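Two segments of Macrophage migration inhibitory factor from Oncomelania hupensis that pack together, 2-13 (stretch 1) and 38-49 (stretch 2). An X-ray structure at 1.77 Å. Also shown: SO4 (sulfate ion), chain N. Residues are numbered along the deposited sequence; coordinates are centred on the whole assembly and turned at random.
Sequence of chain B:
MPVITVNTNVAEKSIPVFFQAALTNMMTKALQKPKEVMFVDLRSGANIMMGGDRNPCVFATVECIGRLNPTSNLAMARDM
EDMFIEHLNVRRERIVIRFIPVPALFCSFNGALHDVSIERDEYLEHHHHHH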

# COMPACT_ATOMS: atom_id res chain seq x y z
N PRO B 2 12.82 6.95 -2.35
CA PRO B 2 12.12 6.15 -1.34
C PRO B 2 10.69 6.64 -1.14
O PRO B 2 10.39 7.74 -1.52
N VAL B 3 9.85 5.82 -0.52
CA VAL B 3 8.46 6.22 -0.20
C VAL B 3 8.25 5.93 1.28
O VAL B 3 8.36 4.77 1.69
N ILE B 4 7.90 6.94 2.05
CA ILE B 4 7.44 6.78 3.45
C ILE B 4 5.94 6.96 3.45
O ILE B 4 5.48 8.03 3.10
N THR B 5 5.21 5.93 3.84
CA THR B 5 3.74 5.95 3.92
C THR B 5 3.37 5.90 5.39
O THR B 5 3.85 5.00 6.10
N VAL B 6 2.59 6.85 5.84
CA VAL B 6 2.16 6.93 7.26
C VAL B 6 0.65 6.76 7.29
O VAL B 6 -0.04 7.64 6.77
N ASN B 7 0.18 5.65 7.85
CA ASN B 7 -1.27 5.38 8.03
C ASN B 7 -1.58 5.64 9.51
O ASN B 7 -1.10 4.89 10.36
N THR B 8 -2.33 6.68 9.81
CA THR B 8 -2.65 7.00 11.22
C THR B 8 -4.10 7.42 11.34
O THR B 8 -4.63 8.06 10.44
N ASN B 9 -4.70 7.09 12.48
CA ASN B 9 -6.05 7.56 12.84
C ASN B 9 -5.96 8.94 13.48
O ASN B 9 -7.01 9.54 13.70
N VAL B 10 -4.76 9.47 13.72
CA VAL B 10 -4.63 10.85 14.23
C VAL B 10 -5.14 11.79 13.14
O VAL B 10 -4.78 11.64 11.95
N ALA B 11 -5.99 12.75 13.54
CA ALA B 11 -6.64 13.69 12.59
C ALA B 11 -5.60 14.66 12.03
O ALA B 11 -4.71 15.07 12.77
N GLU B 12 -5.76 15.04 10.77
CA GLU B 12 -4.87 15.98 10.05
C GLU B 12 -4.72 17.26 10.88
O GLU B 12 -3.59 17.77 11.01
N LYS B 13 -5.82 17.75 11.46
CA LYS B 13 -5.79 19.03 12.20
C LYS B 13 -4.86 18.94 13.42
O LYS B 13 -4.41 19.98 13.89
N MET B 38 12.38 11.41 -2.57
CA MET B 38 11.74 11.01 -1.29
C MET B 38 10.26 11.42 -1.33
O MET B 38 9.96 12.63 -1.37
N PHE B 39 9.37 10.46 -1.27
CA PHE B 39 7.94 10.73 -1.10
C PHE B 39 7.56 10.49 0.35
O PHE B 39 8.05 9.52 0.99
N VAL B 40 6.66 11.32 0.86
CA VAL B 40 5.97 11.06 2.13
C VAL B 40 4.48 11.17 1.85
O VAL B 40 4.00 12.26 1.50
N ASP B 41 3.82 10.03 1.96
CA ASP B 41 2.37 9.86 1.70
C ASP B 41 1.70 9.73 3.06
O ASP B 41 1.83 8.67 3.70
N LEU B 42 1.08 10.80 3.52
CA LEU B 42 0.43 10.85 4.85
C LEU B 42 -1.06 10.55 4.71
O LEU B 42 -1.76 11.31 4.07
N ARG B 43 -1.48 9.45 5.29
CA ARG B 43 -2.91 9.10 5.41
C ARG B 43 -3.30 9.39 6.86
O ARG B 43 -3.15 8.53 7.73
N SER B 44 -3.75 10.61 7.09
CA SER B 44 -4.21 11.01 8.44
C SER B 44 -5.73 10.88 8.49
O SER B 44 -6.38 10.81 7.41
N GLY B 45 -6.26 10.77 9.70
CA GLY B 45 -7.70 10.54 9.92
C GLY B 45 -8.12 9.25 9.24
O GLY B 45 -9.31 9.12 8.89
N ALA B 46 -7.20 8.32 9.07
CA ALA B 46 -7.46 7.04 8.41
C ALA B 46 -8.34 6.18 9.31
O ALA B 46 -8.23 6.30 10.55
N ASN B 47 -9.16 5.34 8.70
CA ASN B 47 -9.98 4.38 9.48
C ASN B 47 -9.14 3.15 9.77
O ASN B 47 -9.38 2.08 9.19
N ILE B 48 -8.14 3.33 10.62
CA ILE B 48 -7.21 2.26 11.01
C ILE B 48 -7.36 2.06 12.51
O ILE B 48 -7.30 3.03 13.28
N MET B 49 -7.71 0.83 12.87
CA MET B 49 -7.80 0.43 14.28
C MET B 49 -6.68 -0.56 14.56
O MET B 49 -6.18 -1.23 13.62

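The two strands run parallel and in register, and their backbones satisfy one another: Phe-39 N donates to Pro-2 O (2.9 Å), Ile-4 N to Phe-39 O (2.8 Å), and the ladder continues to Thr-8 N and Arg-43 O (2.9 Å). Side chains then divide by face. Ile-4 (m, m), Val-6 (t), Val-40 (t) and Leu-42 (t, p) make an apolar face, where Val-6 CG1 meets Leu-42 CD1 at 3.9 Å and Ile-4 CG1 reaches Met-38 SD at 3.8 Å.

The face of Val-3, Thr-5, Asn-7, Phe-39, Asp-41 and Arg-43 turns polar along its length. Arg-43 (m, p, t, chi4 -86°) spends its donors fully: NE bonds weakly to Asp-41 OD1 (3.0 Å), NH2 forms a salt bridge with Asp-41 OD2 (3.0 Å) and also reaches sulfate O1 (2.8 Å), while NH1 serves Asn-7 OD1 (2.9 Å) and sulfate O3 (2.8 Å). Thr-5 CG2 covers one guanidinium face. Water 1 links Thr-5 OG1 (2.7 Å) to Asp-41 OD2 (2.8 Å).

Past Arg-43, Ala-46 N donates to Thr-8 O (2.9 Å), and Gly-45 N to Val-10 O (2.8 Å). Water 3 joins Glu-12 OE1 (2.7 Å) and Ser-44 OG (2.8 Å). Ile-48 (t, t) points inward, its CG2 3.5 Å from Asn-9 N, a buried donor left without a partner.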

# COMPACT_ATOMS: atom_id res chain seq x y z
CB PRO B 2 12.88 6.26 -0.01
CG PRO B 2 14.26 6.72 -0.42
CD PRO B 2 13.98 7.59 -1.63
CB VAL B 3 7.40 5.54 -1.07
CG1 VAL B 3 6.02 6.01 -0.66
CG2 VAL B 3 7.65 5.75 -2.55
CB ILE B 4 8.09 7.81 4.39
CG1 ILE B 4 9.58 8.05 4.12
CG2 ILE B 4 7.83 7.38 5.84
CD1 ILE B 4 10.43 6.80 4.11
CB THR B 5 3.13 4.81 3.12
OG1 THR B 5 3.64 4.89 1.78
CG2 THR B 5 1.62 4.87 3.14
CB VAL B 6 2.61 8.23 7.91
CG1 VAL B 6 2.13 8.33 9.33
CG2 VAL B 6 4.13 8.36 7.88
CB ASN B 7 -1.64 3.96 7.64
CG ASN B 7 -1.21 3.64 6.23
OD1 ASN B 7 -1.86 4.10 5.27
ND2 ASN B 7 -0.11 2.91 6.08
CB THR B 8 -1.69 8.07 11.77
OG1 THR B 8 -2.00 8.21 13.16
CG2 THR B 8 -1.81 9.40 11.02
CB ASN B 9 -6.81 6.57 13.71
CG ASN B 9 -6.11 6.23 14.99
OD1 ASN B 9 -4.96 6.62 15.20
ND2 ASN B 9 -6.81 5.51 15.86
CB VAL B 10 -3.20 11.17 14.65
CG1 VAL B 10 -3.05 12.63 15.04
CG2 VAL B 10 -2.77 10.25 15.78
CB ALA B 11 -7.77 14.38 13.27
CB GLU B 12 -5.44 16.29 8.66
CG GLU B 12 -4.46 17.00 7.73
CD GLU B 12 -4.99 17.23 6.33
OE1 GLU B 12 -4.50 16.59 5.36
OE2 GLU B 12 -5.92 18.04 6.23
CB LYS B 13 -7.20 19.47 12.63
CG LYS B 13 -7.85 18.59 13.68
CD LYS B 13 -7.72 19.07 15.10
CE LYS B 13 -8.01 17.98 16.11
NZ LYS B 13 -7.04 18.01 17.23
CB MET B 38 12.43 11.69 -0.11
CG MET B 38 11.80 11.36 1.25
SD MET B 38 12.00 9.61 1.71
CE MET B 38 13.79 9.56 1.68
CB PHE B 39 7.09 9.78 -1.93
CG PHE B 39 7.22 9.88 -3.43
CD1 PHE B 39 8.25 9.25 -4.08
CD2 PHE B 39 6.25 10.51 -4.18
CE1 PHE B 39 8.33 9.26 -5.47
CE2 PHE B 39 6.32 10.53 -5.55
CZ PHE B 39 7.35 9.89 -6.21
CB VAL B 40 6.41 11.99 3.28
CG1 VAL B 40 5.65 11.61 4.54
CG2 VAL B 40 7.90 11.90 3.52
CB ASP B 41 2.19 8.67 0.76
CG ASP B 41 0.76 8.44 0.31
OD1 ASP B 41 -0.10 9.14 0.80
OD2 ASP B 41 0.58 7.50 -0.51
CB LEU B 42 0.66 12.22 5.48
CG LEU B 42 -0.04 12.45 6.81
CD1 LEU B 42 0.35 11.43 7.85
CD2 LEU B 42 0.23 13.85 7.30
CB ARG B 43 -3.18 7.64 5.06
CG ARG B 43 -2.94 7.30 3.59
CD ARG B 43 -1.48 7.05 3.30
NE ARG B 43 -1.23 6.60 1.94
CZ ARG B 43 -1.28 5.34 1.53
NH1 ARG B 43 -1.58 4.34 2.38
NH2 ARG B 43 -0.96 5.06 0.27
CB SER B 44 -3.73 12.39 8.76
OG SER B 44 -4.30 13.29 7.86
CB ALA B 46 -6.19 6.35 8.02
CB ASN B 47 -11.28 4.04 8.77
CG ASN B 47 -12.17 3.28 9.72
OD1 ASN B 47 -11.80 3.03 10.88
ND2 ASN B 47 -13.32 2.86 9.21
CB ILE B 48 -5.77 2.55 10.56
CG1 ILE B 48 -4.86 1.39 10.92
CG2 ILE B 48 -5.23 3.89 11.10
CD1 ILE B 48 -3.51 1.50 10.21
CB MET B 49 -9.18 -0.07 14.67
CG MET B 49 -9.54 -1.41 14.20
SD MET B 49 -10.93 -2.22 15.18
CE MET B 49 -12.15 -0.91 15.20
S SO4 N . -1.32 1.23 0.24
O1 SO4 N . -0.96 2.42 -0.54
O2 SO4 N . -2.67 0.78 -0.13
O3 SO4 N . -1.37 1.63 1.65
O4 SO4 N . -0.36 0.21 0.07
O HOH W 1 2.51 5.45 -0.66
O HOH W 2 -9.37 4.13 14.53
O HOH W 3 -3.21 14.24 5.45